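Local coordinates for spike protein S1 (Bat coronavirus HKU9, PDB 5GYQ) that probably attaches the virion to the host cell by binding a receptor, through the putative receptor-binding domain of the S1 subunit described here, at residues P16-V21 and P112-N117; Q47-S52 and D96-C101; S4-P9 and Y28-D33; A104-S109 and Y147-A152; G62-D67 and I154-A159. All blocks are in the same frame, centred on the assembly; numbering follows the deposited sequence.

How the interactions relate
Interactions 2, 4 and 5 lie in one five-stranded antiparallel sheet, ordered 23-27, 63-71, 146-157, 100-111, 43-49. Interaction 5 joins 63-71 to 146-157, interaction 4 joins 146-157 to 100-111, and interaction 2 adds the outer strand 43-49. Interactions 2 and 5, with centres 10 Å apart, are joined by backbone hydrogen bonding. Interaction 3 pairs two strands of a small parallel sheet and packs against interaction 5. Interaction 1, about 27 Å from interaction 3 between centres, holds loops beside a glycan and packs on interaction 4, Y113 on V148 and P16 on L107. Along the chain, interaction 3 closes before interaction 2 opens, whereas interactions 1 and 5 cross, tying chain-distant pieces into one compact domain.

Interaction 1. Residues P16-V21 and P112-N117; sequences PPQPVV and PYAVAN. With NAG (2-acetamido-2-deoxy-beta-D-glucopyranose), chain B.
Q18 and A114 bring their CA atoms to 5.5 Å, and V20 and V115 theirs to 5.6 Å, where two loop segments, one with a short 3-10 turn at P19-V20, pass each other without strand pairing. The side-chain amide of Q18 does the work that a neighbouring backbone would do in a sheet. Its OE1 receives A114 N at 2.7 Å in a nearly straight bond (172°), the donor standing well above the carbonyl plane, while NE2 donates to P112 O at 2.9 Å along a more bent path (146°). Two polar backbone atoms on either side of Y113 are thus satisfied by one glutamine. With Q18 CG anti to the carbonyl carbon (chi1 -57°), that atom lies 3.6 Å from A114 CB, and a bend at chi2 carries the amide back to the backbone of 112-114. The small alanine lets the amide come this near. P19 crosses both Y113 and V115 at about a right angle; its CG sits 3.9 Å from Y113 CE1 and 3.8 Å from V115 CG2, and its fixed phi suits the 3-10 turn. V115 CG2 in turn lies over the centre of the Y113 ring. The edge of that ring meets the sugar, with CE2 3.5 Å from NAG O5, while Y113 OH is hydrogen-bonded to H75 and to N72 N. The loop pair therefore backs the glycan pocket, which Y113 and V115 line together with N72, T74, H75 and S146.

Interaction 2. Residues Q47-S52 and D96-C101; sequences QCYGVS and DNFYGC
C48 and C101 form a disulfide across a non-hydrogen-bonded pair of antiparallel strands, at the edge of the domain's five-stranded sheet. The two half-cystines share the same first torsion, each SG anti to its carbonyl carbon and beside its own backbone N (chi1 near -69° in both); with the CA atoms only 4.2 Å apart, C48 SG and C101 SG bond at 2.0 Å (chi3 110°). The adjoining pair, Y49 and G100, exchanges two backbone hydrogen bonds, Y49 N to G100 O and G100 N to Y49 O, both 2.9 Å. On the other face of the sheet from the disulfide, Y49 and F98 cross at about a right angle, and Y49 CD2 meets the rim of the F98 ring in its plane, 3.7 Å from F98 CD2. R82 makes a cation-pi contact with Y49. Both glycines have a positive phi: at G50 a CB would run into Y99 CD1 and the preceding carbonyl O, and at G100 it would be crowded by F98 CZ. Y99 brings its ring to the turn at G50, CD1 lying 3.2 Å from Y49 O. Branched V51 fills the angle between ring and disulfide: its CB is 3.9 Å from Y99 CE1, and its CG1 4.2 Å from C101 SG.

Interaction 3. Residues S4-P9 and Y28-D33; sequences SYCTPP and YDCVFD
V31 rests its branched side chain over one face of the Y5 ring: V31 CB stands 3.8 Å from the ring centroid, 5° off the normal, and CG1 reaches CE1 of Y5 at 3.6 Å. The bump of a beta-branched residue suits a broad aromatic, and the two side chains lie side by side, pointing the same way. The backbones pair in parallel, V31 N donating to S4 O and V31 O receiving C6 N. C6, just past strand 4-5, reaches back to C30 in a disulfide (SG to SG 2.0 Å), tying the segment to strand 30-32. Farther along, the F32 ring is set edge-on between C6 CB and P8, meeting P8 CA in its plane with CE2 4.0 Å away. A water donates to C6 O at 2.6 Å and accepts from D33 N, bridging the two segments. Strand 30-32 is central in this three-stranded parallel sheet, between 4-5 and 165-167, while F32 reaches L27 of strand 23-27 and L66 of strand 63-71.

Interaction 4. Residues A104-S109 and Y147-A152; sequences AFYLNS and YVYGLA
Y106 and Y149 meet in an offset edge-to-face pair across two antiparallel strands of the main five-stranded sheet, which run at 138° to each other. The tyrosines lie side by side, the edge of Y149 directed at the face of Y106, with ring planes at 76° and centroids 5.6 Å apart; H44 stacks on Y149 and meets Y106 edge-to-face. Y147 takes the other approach: its OH comes to the rim of the Y106 ring, in the ring plane, 3.4 Å from CD1. F105 is turned differently again. Its chi1 of 55° puts CG between the backbone N and the carbonyl carbon; the ring then lies with one face on G150, whose CA is 3.7 Å from the ring centroid in a CH-pi contact. A CB on G150 would run into F105 CZ, so the ring can lie this close only on a glycine. The same two residues form a hydrogen-bonded pair, F105 N to G150 O and G150 N to F105 O. L107 points toward the opposite strand, CD1 resting 3.6 Å from V148 CG1 and alongside it. Past this point the 104-109 strand spends two extra residues before V148 N bonds to S109 O, so the regular pairing is interrupted. A water spans the break, accepting from L107 N at 2.8 Å and donating to V148 O at 2.8 Å, with a weak bond to Y147 OH.

Interaction 5. Residues G62-D67 and I154-A159; sequences GSVTLD and ITLKPA
Antiparallel strand pairing joins V64, T65 and L66 to L156, T155 and I154 inside the five-stranded sheet, strands 63-71 and 146-157 being its second and third members. T65 and T155 form a hydrogen-bonded pair, each N donating to the other's O, and T65 CB stands 3.9 Å from T155 CB. K157 N donates to S63 O at 2.9 Å, and G62 N to K157 O. On the opposite face V64 lies alongside I154 and L156, and L66 alongside I154: V64 CG1 touches I154 CG2 at 3.8 Å and L66 CD2 touches I154 CG1, branched chains suited to the interior. The threonine face is wetter: one water donates to T155 O and is hydrogen-bonded to S63 OG and T65 OG1, while exposed K157 makes a tight contact with S63 OG. D67 OD1 makes a salt bridge to R24 and OD2 bonds to Y92 OH. Strand 23-27 bonds to 63-71, L27 packing on V64 and L66; strand 100-111 flanks 146-157.

Interaction 1. Residues P16-V21 and P112-N117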
# COMPACT_ATOMS: atom_id res chain seq x y z
N PRO A 16 -8.18 -6.38 -0.96
CA PRO A 16 -6.86 -6.16 -0.35
C PRO A 16 -6.47 -7.26 0.63
O PRO A 16 -7.29 -7.67 1.46
CB PRO A 16 -7.02 -4.82 0.36
CG PRO A 16 -8.12 -4.13 -0.37
CD PRO A 16 -9.08 -5.22 -0.74
N PRO A 17 -5.22 -7.73 0.55
CA PRO A 17 -4.76 -8.80 1.43
C PRO A 17 -4.65 -8.35 2.88
O PRO A 17 -4.62 -7.15 3.15
CB PRO A 17 -3.38 -9.16 0.86
CG PRO A 17 -2.92 -7.92 0.18
CD PRO A 17 -4.16 -7.23 -0.34
N GLN A 18 -4.61 -9.30 3.80
CA GLN A 18 -4.34 -9.00 5.20
C GLN A 18 -2.97 -8.34 5.29
O GLN A 18 -2.07 -8.68 4.51
CB GLN A 18 -4.41 -10.26 6.06
CG GLN A 18 -5.73 -11.01 5.98
CD GLN A 18 -6.88 -10.24 6.61
OE1 GLN A 18 -6.67 -9.30 7.37
NE2 GLN A 18 -8.11 -10.65 6.30
N PRO A 19 -2.80 -7.39 6.22
CA PRO A 19 -1.53 -6.66 6.32
C PRO A 19 -0.34 -7.57 6.60
O PRO A 19 0.78 -7.23 6.19
CB PRO A 19 -1.77 -5.70 7.49
CG PRO A 19 -2.93 -6.27 8.24
CD PRO A 19 -3.78 -6.94 7.22
N VAL A 20 -0.56 -8.70 7.26
CA VAL A 20 0.53 -9.63 7.52
C VAL A 20 1.09 -10.19 6.20
O VAL A 20 2.26 -10.54 6.11
CB VAL A 20 0.09 -10.79 8.46
CG1 VAL A 20 -0.95 -11.68 7.80
CG2 VAL A 20 1.30 -11.60 8.90
N VAL A 21 0.25 -10.24 5.16
CA VAL A 21 0.71 -10.67 3.84
C VAL A 21 0.46 -9.61 2.76
O VAL A 21 -0.07 -9.93 1.69
CB VAL A 21 0.05 -12.00 3.40
CG1 VAL A 21 0.68 -13.16 4.14
CG2 VAL A 21 -1.46 -11.96 3.64
N PRO A 112 -12.57 -10.59 9.31
CA PRO A 112 -11.31 -11.01 9.93
C PRO A 112 -10.16 -10.09 9.55
O PRO A 112 -9.96 -9.78 8.38
CB PRO A 112 -11.11 -12.42 9.38
CG PRO A 112 -12.50 -12.94 9.23
CD PRO A 112 -13.36 -11.75 8.86
N TYR A 113 -9.42 -9.65 10.56
CA TYR A 113 -8.34 -8.69 10.38
C TYR A 113 -7.07 -9.32 10.92
O TYR A 113 -6.84 -9.34 12.13
CB TYR A 113 -8.69 -7.39 11.11
CG TYR A 113 -7.74 -6.23 10.90
CD1 TYR A 113 -7.20 -5.95 9.65
CD2 TYR A 113 -7.41 -5.39 11.96
CE1 TYR A 113 -6.34 -4.87 9.47
CE2 TYR A 113 -6.56 -4.32 11.79
CZ TYR A 113 -6.02 -4.06 10.55
OH TYR A 113 -5.17 -2.99 10.39
N ALA A 114 -6.26 -9.87 10.02
CA ALA A 114 -5.10 -10.66 10.42
C ALA A 114 -3.86 -9.79 10.59
O ALA A 114 -3.21 -9.41 9.62
CB ALA A 114 -4.83 -11.76 9.41
N VAL A 115 -3.54 -9.48 11.85
CA VAL A 115 -2.43 -8.59 12.17
C VAL A 115 -1.46 -9.27 13.12
O VAL A 115 -1.85 -9.68 14.21
CB VAL A 115 -2.94 -7.28 12.80
CG1 VAL A 115 -1.77 -6.37 13.15
CG2 VAL A 115 -3.90 -6.58 11.86
N ALA A 116 -0.20 -9.39 12.71
CA ALA A 116 0.82 -9.97 13.57
C ALA A 116 1.10 -9.05 14.75
O ALA A 116 1.11 -7.83 14.59
CB ALA A 116 2.10 -10.24 12.79
N ASN A 117 1.31 -9.62 15.92
CA ASN A 117 1.58 -8.81 17.11
C ASN A 117 2.83 -9.27 17.85
O ASN A 117 3.00 -9.00 19.04
CB ASN A 117 0.36 -8.82 18.04
CG ASN A 117 0.22 -10.11 18.81
OD1 ASN A 117 0.51 -11.20 18.31
ND2 ASN A 117 -0.24 -10.00 20.06
C1 NAG B . -7.86 -2.35 14.90
C2 NAG B . -8.77 -1.97 16.05
C3 NAG B . -7.98 -2.00 17.36
C4 NAG B . -7.32 -3.36 17.55
C5 NAG B . -6.57 -3.81 16.28
C6 NAG B . -6.15 -5.26 16.35
C7 NAG B . -10.66 -0.53 15.47
C8 NAG B . -11.15 0.88 15.29
N2 NAG B . -9.38 -0.67 15.84
O3 NAG B . -8.88 -1.73 18.42
O4 NAG B . -6.33 -3.30 18.57
O5 NAG B . -7.38 -3.67 15.10
O6 NAG B . -5.39 -5.63 15.20
O7 NAG B . -11.39 -1.50 15.28

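Interaction 2. Residues Q47-S52 and D96-C101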
# COMPACT_ATOMS: atom_id res chain seq x y z
N GLN A 47 -2.93 10.97 1.71
CA GLN A 47 -1.87 11.78 2.30
C GLN A 47 -0.56 11.64 1.53
O GLN A 47 -0.05 10.53 1.38
CB GLN A 47 -1.66 11.39 3.76
CG GLN A 47 -0.70 12.29 4.51
CD GLN A 47 -1.32 13.63 4.84
OE1 GLN A 47 -2.40 13.69 5.43
NE2 GLN A 47 -0.65 14.71 4.47
N CYS A 48 -0.01 12.75 1.06
CA CYS A 48 1.20 12.69 0.25
C CYS A 48 2.40 13.35 0.92
O CYS A 48 2.27 14.32 1.66
CB CYS A 48 0.95 13.32 -1.12
SG CYS A 48 -0.16 12.38 -2.19
N TYR A 49 3.58 12.82 0.62
CA TYR A 49 4.85 13.31 1.16
C TYR A 49 5.86 13.49 0.04
O TYR A 49 6.26 12.52 -0.62
CB TYR A 49 5.40 12.34 2.21
CG TYR A 49 4.38 11.88 3.22
CD1 TYR A 49 4.18 12.58 4.40
CD2 TYR A 49 3.62 10.74 3.00
CE1 TYR A 49 3.25 12.16 5.34
CE2 TYR A 49 2.68 10.31 3.93
CZ TYR A 49 2.51 11.03 5.09
OH TYR A 49 1.58 10.61 6.01
N GLY A 50 6.29 14.74 -0.18
CA GLY A 50 7.27 15.05 -1.20
C GLY A 50 6.63 15.44 -2.52
O GLY A 50 7.32 15.73 -3.49
N VAL A 51 5.30 15.44 -2.53
CA VAL A 51 4.53 15.75 -3.73
C VAL A 51 3.11 16.07 -3.29
O VAL A 51 2.65 15.57 -2.28
CB VAL A 51 4.55 14.57 -4.74
CG1 VAL A 51 4.01 13.30 -4.10
CG2 VAL A 51 3.78 14.92 -6.01
N SER A 52 2.42 16.94 -4.03
CA SER A 52 1.02 17.21 -3.72
C SER A 52 0.14 16.20 -4.43
O SER A 52 0.50 15.70 -5.50
CB SER A 52 0.63 18.64 -4.11
OG SER A 52 0.53 18.77 -5.52
N ASP A 96 12.41 4.69 5.48
CA ASP A 96 12.97 5.97 5.91
C ASP A 96 12.89 6.98 4.77
O ASP A 96 13.08 6.62 3.61
CB ASP A 96 14.41 5.81 6.38
CG ASP A 96 14.55 4.81 7.51
OD1 ASP A 96 15.41 3.91 7.41
OD2 ASP A 96 13.80 4.93 8.51
N ASN A 97 12.60 8.24 5.11
CA ASN A 97 12.45 9.31 4.12
C ASN A 97 11.50 8.93 2.99
O ASN A 97 11.86 8.97 1.81
CB ASN A 97 13.82 9.69 3.55
CG ASN A 97 14.64 10.52 4.52
OD1 ASN A 97 14.09 11.26 5.33
ND2 ASN A 97 15.96 10.39 4.44
N PHE A 98 10.27 8.58 3.37
CA PHE A 98 9.27 8.14 2.41
C PHE A 98 8.87 9.26 1.46
O PHE A 98 8.44 10.33 1.89
CB PHE A 98 8.04 7.59 3.14
CG PHE A 98 6.93 7.15 2.23
CD1 PHE A 98 7.11 6.09 1.36
CD2 PHE A 98 5.71 7.80 2.24
CE1 PHE A 98 6.09 5.68 0.52
CE2 PHE A 98 4.69 7.40 1.40
CZ PHE A 98 4.88 6.34 0.54
N TYR A 99 9.02 9.00 0.16
CA TYR A 99 8.55 9.90 -0.88
C TYR A 99 7.45 9.20 -1.65
O TYR A 99 7.69 8.17 -2.29
CB TYR A 99 9.71 10.31 -1.80
CG TYR A 99 9.30 11.03 -3.08
CD1 TYR A 99 8.35 12.04 -3.06
CD2 TYR A 99 9.89 10.71 -4.29
CE1 TYR A 99 7.98 12.70 -4.22
CE2 TYR A 99 9.53 11.37 -5.46
CZ TYR A 99 8.58 12.36 -5.42
OH TYR A 99 8.22 13.01 -6.58
N GLY A 100 6.23 9.73 -1.56
CA GLY A 100 5.10 9.08 -2.18
C GLY A 100 3.78 9.34 -1.48
O GLY A 100 3.62 10.38 -0.86
N CYS A 101 2.84 8.41 -1.56
CA CYS A 101 1.51 8.65 -1.01
C CYS A 101 0.87 7.45 -0.31
O CYS A 101 1.06 6.30 -0.70
CB CYS A 101 0.56 9.14 -2.11
SG CYS A 101 0.97 10.79 -2.73

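Interaction 3. Residues S4-P9 and Y28-D33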
# COMPACT_ATOMS: atom_id res chain seq x y z
N SER A 4 6.02 -0.19 -22.93
CA SER A 4 4.86 -1.04 -22.72
C SER A 4 3.95 -0.41 -21.67
O SER A 4 4.31 0.57 -21.03
CB SER A 4 5.29 -2.44 -22.28
OG SER A 4 6.00 -2.39 -21.05
N TYR A 5 2.76 -0.98 -21.50
CA TYR A 5 1.83 -0.54 -20.46
C TYR A 5 1.91 -1.44 -19.23
O TYR A 5 1.82 -2.66 -19.35
CB TYR A 5 0.39 -0.52 -20.98
CG TYR A 5 -0.04 0.77 -21.64
CD1 TYR A 5 -0.92 1.64 -21.01
CD2 TYR A 5 0.43 1.11 -22.91
CE1 TYR A 5 -1.32 2.82 -21.61
CE2 TYR A 5 0.03 2.29 -23.52
CZ TYR A 5 -0.85 3.14 -22.86
OH TYR A 5 -1.24 4.31 -23.47
N CYS A 6 2.08 -0.84 -18.06
CA CYS A 6 2.01 -1.60 -16.82
C CYS A 6 0.57 -1.96 -16.50
O CYS A 6 -0.33 -1.14 -16.63
CB CYS A 6 2.63 -0.82 -15.66
SG CYS A 6 4.44 -0.90 -15.60
N THR A 7 0.36 -3.21 -16.09
CA THR A 7 -0.96 -3.69 -15.71
C THR A 7 -1.30 -3.28 -14.28
O THR A 7 -0.58 -3.64 -13.35
CB THR A 7 -1.06 -5.22 -15.83
OG1 THR A 7 -0.77 -5.62 -17.17
CG2 THR A 7 -2.45 -5.70 -15.44
N PRO A 8 -2.40 -2.53 -14.10
CA PRO A 8 -2.86 -2.13 -12.77
C PRO A 8 -3.38 -3.34 -11.99
O PRO A 8 -3.94 -4.25 -12.60
CB PRO A 8 -3.99 -1.13 -13.06
CG PRO A 8 -3.83 -0.76 -14.51
CD PRO A 8 -3.24 -1.96 -15.17
N PRO A 9 -3.21 -3.34 -10.66
CA PRO A 9 -3.63 -4.46 -9.82
C PRO A 9 -5.11 -4.40 -9.43
O PRO A 9 -5.42 -4.27 -8.25
CB PRO A 9 -2.73 -4.31 -8.59
CG PRO A 9 -2.51 -2.84 -8.48
CD PRO A 9 -2.48 -2.31 -9.89
N TYR A 28 8.04 -0.12 -13.60
CA TYR A 28 9.30 0.38 -14.14
C TYR A 28 9.29 0.39 -15.67
O TYR A 28 8.85 -0.58 -16.29
CB TYR A 28 10.46 -0.47 -13.62
CG TYR A 28 11.82 -0.04 -14.13
CD1 TYR A 28 12.40 -0.67 -15.22
CD2 TYR A 28 12.51 1.00 -13.53
CE1 TYR A 28 13.64 -0.28 -15.69
CE2 TYR A 28 13.75 1.40 -13.99
CZ TYR A 28 14.31 0.75 -15.08
OH TYR A 28 15.54 1.14 -15.55
N ASP A 29 9.76 1.49 -16.26
CA ASP A 29 9.88 1.62 -17.71
C ASP A 29 8.57 1.31 -18.42
O ASP A 29 8.50 0.39 -19.24
CB ASP A 29 11.00 0.72 -18.23
CG ASP A 29 11.39 1.02 -19.67
OD1 ASP A 29 12.05 0.16 -20.31
OD2 ASP A 29 11.05 2.12 -20.18
N CYS A 30 7.53 2.08 -18.12
CA CYS A 30 6.20 1.79 -18.65
C CYS A 30 5.21 2.95 -18.56
O CYS A 30 5.45 3.96 -17.88
CB CYS A 30 5.61 0.58 -17.94
SG CYS A 30 5.19 0.89 -16.20
N VAL A 31 4.09 2.78 -19.25
CA VAL A 31 2.96 3.70 -19.15
C VAL A 31 1.94 3.10 -18.18
O VAL A 31 1.57 1.94 -18.31
CB VAL A 31 2.31 3.95 -20.52
CG1 VAL A 31 1.22 5.00 -20.40
CG2 VAL A 31 3.35 4.39 -21.53
N PHE A 32 1.51 3.90 -17.22
CA PHE A 32 0.64 3.43 -16.15
C PHE A 32 -0.57 4.34 -15.97
O PHE A 32 -0.43 5.56 -15.98
CB PHE A 32 1.43 3.31 -14.85
CG PHE A 32 0.60 2.86 -13.67
CD1 PHE A 32 0.40 3.71 -12.59
CD2 PHE A 32 0.04 1.60 -13.65
CE1 PHE A 32 -0.36 3.30 -11.51
CE2 PHE A 32 -0.72 1.19 -12.57
CZ PHE A 32 -0.92 2.04 -11.50
N ASP A 33 -1.74 3.74 -15.81
CA ASP A 33 -2.96 4.51 -15.58
C ASP A 33 -3.15 4.76 -14.09
O ASP A 33 -3.72 3.94 -13.38
CB ASP A 33 -4.17 3.79 -16.17
CG ASP A 33 -5.44 4.62 -16.09
OD1 ASP A 33 -6.54 4.05 -16.28
OD2 ASP A 33 -5.35 5.84 -15.85
O HOH W 1 -1.68 1.07 -17.09

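Interaction 4. Residues A104-S109 and Y147-A152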
# COMPACT_ATOMS: atom_id res chain seq x y z
N ALA A 104 -5.86 5.58 1.47
CA ALA A 104 -6.84 4.74 2.11
C ALA A 104 -8.21 4.97 1.48
O ALA A 104 -8.65 6.11 1.32
CB ALA A 104 -6.89 5.00 3.60
N PHE A 105 -8.88 3.87 1.12
CA PHE A 105 -10.16 3.94 0.43
C PHE A 105 -11.17 2.99 1.05
O PHE A 105 -10.79 2.01 1.71
CB PHE A 105 -9.98 3.64 -1.06
CG PHE A 105 -9.30 2.32 -1.34
CD1 PHE A 105 -10.05 1.18 -1.58
CD2 PHE A 105 -7.92 2.24 -1.39
CE1 PHE A 105 -9.43 -0.03 -1.84
CE2 PHE A 105 -7.30 1.03 -1.65
CZ PHE A 105 -8.05 -0.10 -1.88
N TYR A 106 -12.45 3.26 0.83
CA TYR A 106 -13.53 2.50 1.45
C TYR A 106 -13.69 1.10 0.86
O TYR A 106 -13.65 0.91 -0.35
CB TYR A 106 -14.85 3.26 1.35
CG TYR A 106 -14.91 4.49 2.23
CD1 TYR A 106 -15.28 4.40 3.56
CD2 TYR A 106 -14.57 5.74 1.73
CE1 TYR A 106 -15.33 5.52 4.37
CE2 TYR A 106 -14.61 6.87 2.53
CZ TYR A 106 -14.99 6.75 3.85
OH TYR A 106 -15.03 7.87 4.65
N LEU A 107 -13.88 0.12 1.75
CA LEU A 107 -14.18 -1.25 1.35
C LEU A 107 -15.57 -1.65 1.82
O LEU A 107 -16.15 -2.62 1.32
CB LEU A 107 -13.15 -2.22 1.93
CG LEU A 107 -11.79 -2.33 1.24
CD1 LEU A 107 -10.89 -3.27 2.03
CD2 LEU A 107 -11.96 -2.82 -0.18
N ASN A 108 -16.09 -0.88 2.78
CA ASN A 108 -17.39 -1.16 3.39
C ASN A 108 -17.47 -2.58 3.91
O ASN A 108 -18.46 -3.29 3.70
CB ASN A 108 -18.52 -0.90 2.38
CG ASN A 108 -18.33 0.38 1.60
OD1 ASN A 108 -18.44 0.39 0.38
ND2 ASN A 108 -18.03 1.46 2.31
N SER A 109 -16.42 -3.00 4.61
CA SER A 109 -16.32 -4.38 5.06
C SER A 109 -15.73 -4.48 6.47
O SER A 109 -14.65 -3.97 6.74
CB SER A 109 -15.46 -5.19 4.09
OG SER A 109 -15.21 -6.50 4.58
N TYR A 147 -13.75 -3.34 11.16
CA TYR A 147 -14.14 -2.54 10.01
C TYR A 147 -12.85 -2.07 9.36
O TYR A 147 -11.93 -1.61 10.04
CB TYR A 147 -15.02 -1.36 10.41
CG TYR A 147 -15.27 -0.40 9.27
CD1 TYR A 147 -16.17 -0.71 8.26
CD2 TYR A 147 -14.61 0.82 9.21
CE1 TYR A 147 -16.40 0.17 7.22
CE2 TYR A 147 -14.83 1.70 8.18
CZ TYR A 147 -15.72 1.37 7.18
OH TYR A 147 -15.95 2.25 6.15
N VAL A 148 -12.78 -2.18 8.04
CA VAL A 148 -11.49 -2.12 7.37
C VAL A 148 -11.49 -1.25 6.12
O VAL A 148 -12.47 -1.21 5.37
CB VAL A 148 -11.01 -3.56 7.04
CG1 VAL A 148 -10.49 -3.66 5.62
CG2 VAL A 148 -9.96 -4.01 8.04
N TYR A 149 -10.39 -0.53 5.92
CA TYR A 149 -10.16 0.24 4.71
C TYR A 149 -9.13 -0.45 3.83
O TYR A 149 -8.27 -1.18 4.32
CB TYR A 149 -9.69 1.65 5.04
CG TYR A 149 -10.64 2.43 5.92
CD1 TYR A 149 -11.84 2.92 5.41
CD2 TYR A 149 -10.35 2.67 7.25
CE1 TYR A 149 -12.71 3.63 6.21
CE2 TYR A 149 -11.22 3.38 8.06
CZ TYR A 149 -12.40 3.85 7.53
OH TYR A 149 -13.27 4.56 8.32
N GLY A 150 -9.22 -0.20 2.53
CA GLY A 150 -8.16 -0.58 1.62
C GLY A 150 -7.04 0.43 1.73
O GLY A 150 -7.28 1.61 2.00
N LEU A 151 -5.81 -0.02 1.53
CA LEU A 151 -4.65 0.85 1.59
C LEU A 151 -3.68 0.56 0.47
O LEU A 151 -3.19 -0.58 0.32
CB LEU A 151 -3.93 0.72 2.94
CG LEU A 151 -2.67 1.58 3.06
CD1 LEU A 151 -3.02 3.06 3.09
CD2 LEU A 151 -1.84 1.20 4.27
N ALA A 152 -3.41 1.59 -0.32
CA ALA A 152 -2.37 1.56 -1.34
C ALA A 152 -1.28 2.56 -0.97
O ALA A 152 -1.53 3.76 -0.89
CB ALA A 152 -2.96 1.87 -2.71
O HOH W 2 -14.23 0.79 4.47

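Interaction 5. Residues G62-D67 and I154-A159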
# COMPACT_ATOMS: atom_id res chain seq x y z
N GLY A 62 10.94 7.91 -11.86
CA GLY A 62 11.99 6.94 -12.10
C GLY A 62 11.46 5.53 -11.93
O GLY A 62 11.85 4.61 -12.65
N SER A 63 10.57 5.36 -10.96
CA SER A 63 9.90 4.09 -10.70
C SER A 63 8.74 4.31 -9.74
O SER A 63 8.74 5.28 -8.96
CB SER A 63 10.87 3.06 -10.12
OG SER A 63 11.12 3.31 -8.75
N VAL A 64 7.76 3.41 -9.79
CA VAL A 64 6.62 3.51 -8.88
C VAL A 64 6.35 2.16 -8.22
O VAL A 64 6.30 1.14 -8.89
CB VAL A 64 5.34 3.98 -9.61
CG1 VAL A 64 4.14 3.95 -8.68
CG2 VAL A 64 5.54 5.37 -10.19
N THR A 65 6.20 2.15 -6.90
CA THR A 65 5.90 0.91 -6.19
C THR A 65 4.53 1.00 -5.53
O THR A 65 4.22 1.99 -4.88
CB THR A 65 6.97 0.59 -5.14
OG1 THR A 65 8.25 0.54 -5.77
CG2 THR A 65 6.68 -0.74 -4.48
N LEU A 66 3.72 -0.04 -5.70
CA LEU A 66 2.39 -0.08 -5.08
C LEU A 66 2.30 -1.19 -4.05
O LEU A 66 2.37 -2.37 -4.38
CB LEU A 66 1.31 -0.29 -6.15
CG LEU A 66 1.34 0.66 -7.34
CD1 LEU A 66 0.30 0.25 -8.38
CD2 LEU A 66 1.13 2.10 -6.90
N ASP A 67 2.14 -0.81 -2.78
CA ASP A 67 1.94 -1.79 -1.73
C ASP A 67 0.48 -1.80 -1.31
O ASP A 67 -0.07 -0.77 -0.94
CB ASP A 67 2.84 -1.50 -0.53
CG ASP A 67 4.30 -1.50 -0.91
OD1 ASP A 67 4.67 -2.21 -1.87
OD2 ASP A 67 5.09 -0.80 -0.24
N ILE A 154 1.87 4.26 -2.27
CA ILE A 154 2.54 4.55 -3.52
C ILE A 154 3.91 5.16 -3.24
O ILE A 154 4.00 6.29 -2.77
CB ILE A 154 1.70 5.50 -4.39
CG1 ILE A 154 0.28 4.96 -4.53
CG2 ILE A 154 2.34 5.68 -5.76
CD1 ILE A 154 -0.67 5.88 -5.27
N THR A 155 4.97 4.40 -3.51
CA THR A 155 6.34 4.88 -3.36
C THR A 155 6.86 5.40 -4.69
O THR A 155 6.80 4.70 -5.70
CB THR A 155 7.28 3.78 -2.85
OG1 THR A 155 6.78 3.24 -1.63
CG2 THR A 155 8.68 4.34 -2.62
N LEU A 156 7.37 6.62 -4.69
CA LEU A 156 7.84 7.25 -5.91
C LEU A 156 9.35 7.38 -5.93
O LEU A 156 9.98 7.60 -4.90
CB LEU A 156 7.21 8.63 -6.06
CG LEU A 156 5.68 8.65 -6.02
CD1 LEU A 156 5.18 10.08 -5.91
CD2 LEU A 156 5.10 7.97 -7.24
N LYS A 157 9.94 7.23 -7.12
CA LYS A 157 11.34 7.58 -7.30
C LYS A 157 11.45 8.67 -8.36
O LYS A 157 10.78 8.61 -9.39
CB LYS A 157 12.18 6.36 -7.68
CG LYS A 157 12.93 5.75 -6.51
CD LYS A 157 13.33 4.30 -6.77
CE LYS A 157 14.28 4.17 -7.95
NZ LYS A 157 15.70 4.45 -7.58
N PRO A 158 12.28 9.69 -8.10
CA PRO A 158 12.41 10.83 -9.02
C PRO A 158 12.92 10.41 -10.39
O PRO A 158 13.72 9.47 -10.50
CB PRO A 158 13.41 11.74 -8.31
CG PRO A 158 14.16 10.85 -7.39
CD PRO A 158 13.18 9.82 -6.94
N ALA A 159 12.46 11.10 -11.43
CA ALA A 159 12.91 10.84 -12.79
C ALA A 159 14.40 11.11 -12.91
O ALA A 159 14.90 12.11 -12.40
CB ALA A 159 12.12 11.68 -13.78
O HOH W 3 9.42 3.46 -6.57
O HOH W 4 5.17 1.32 -2.09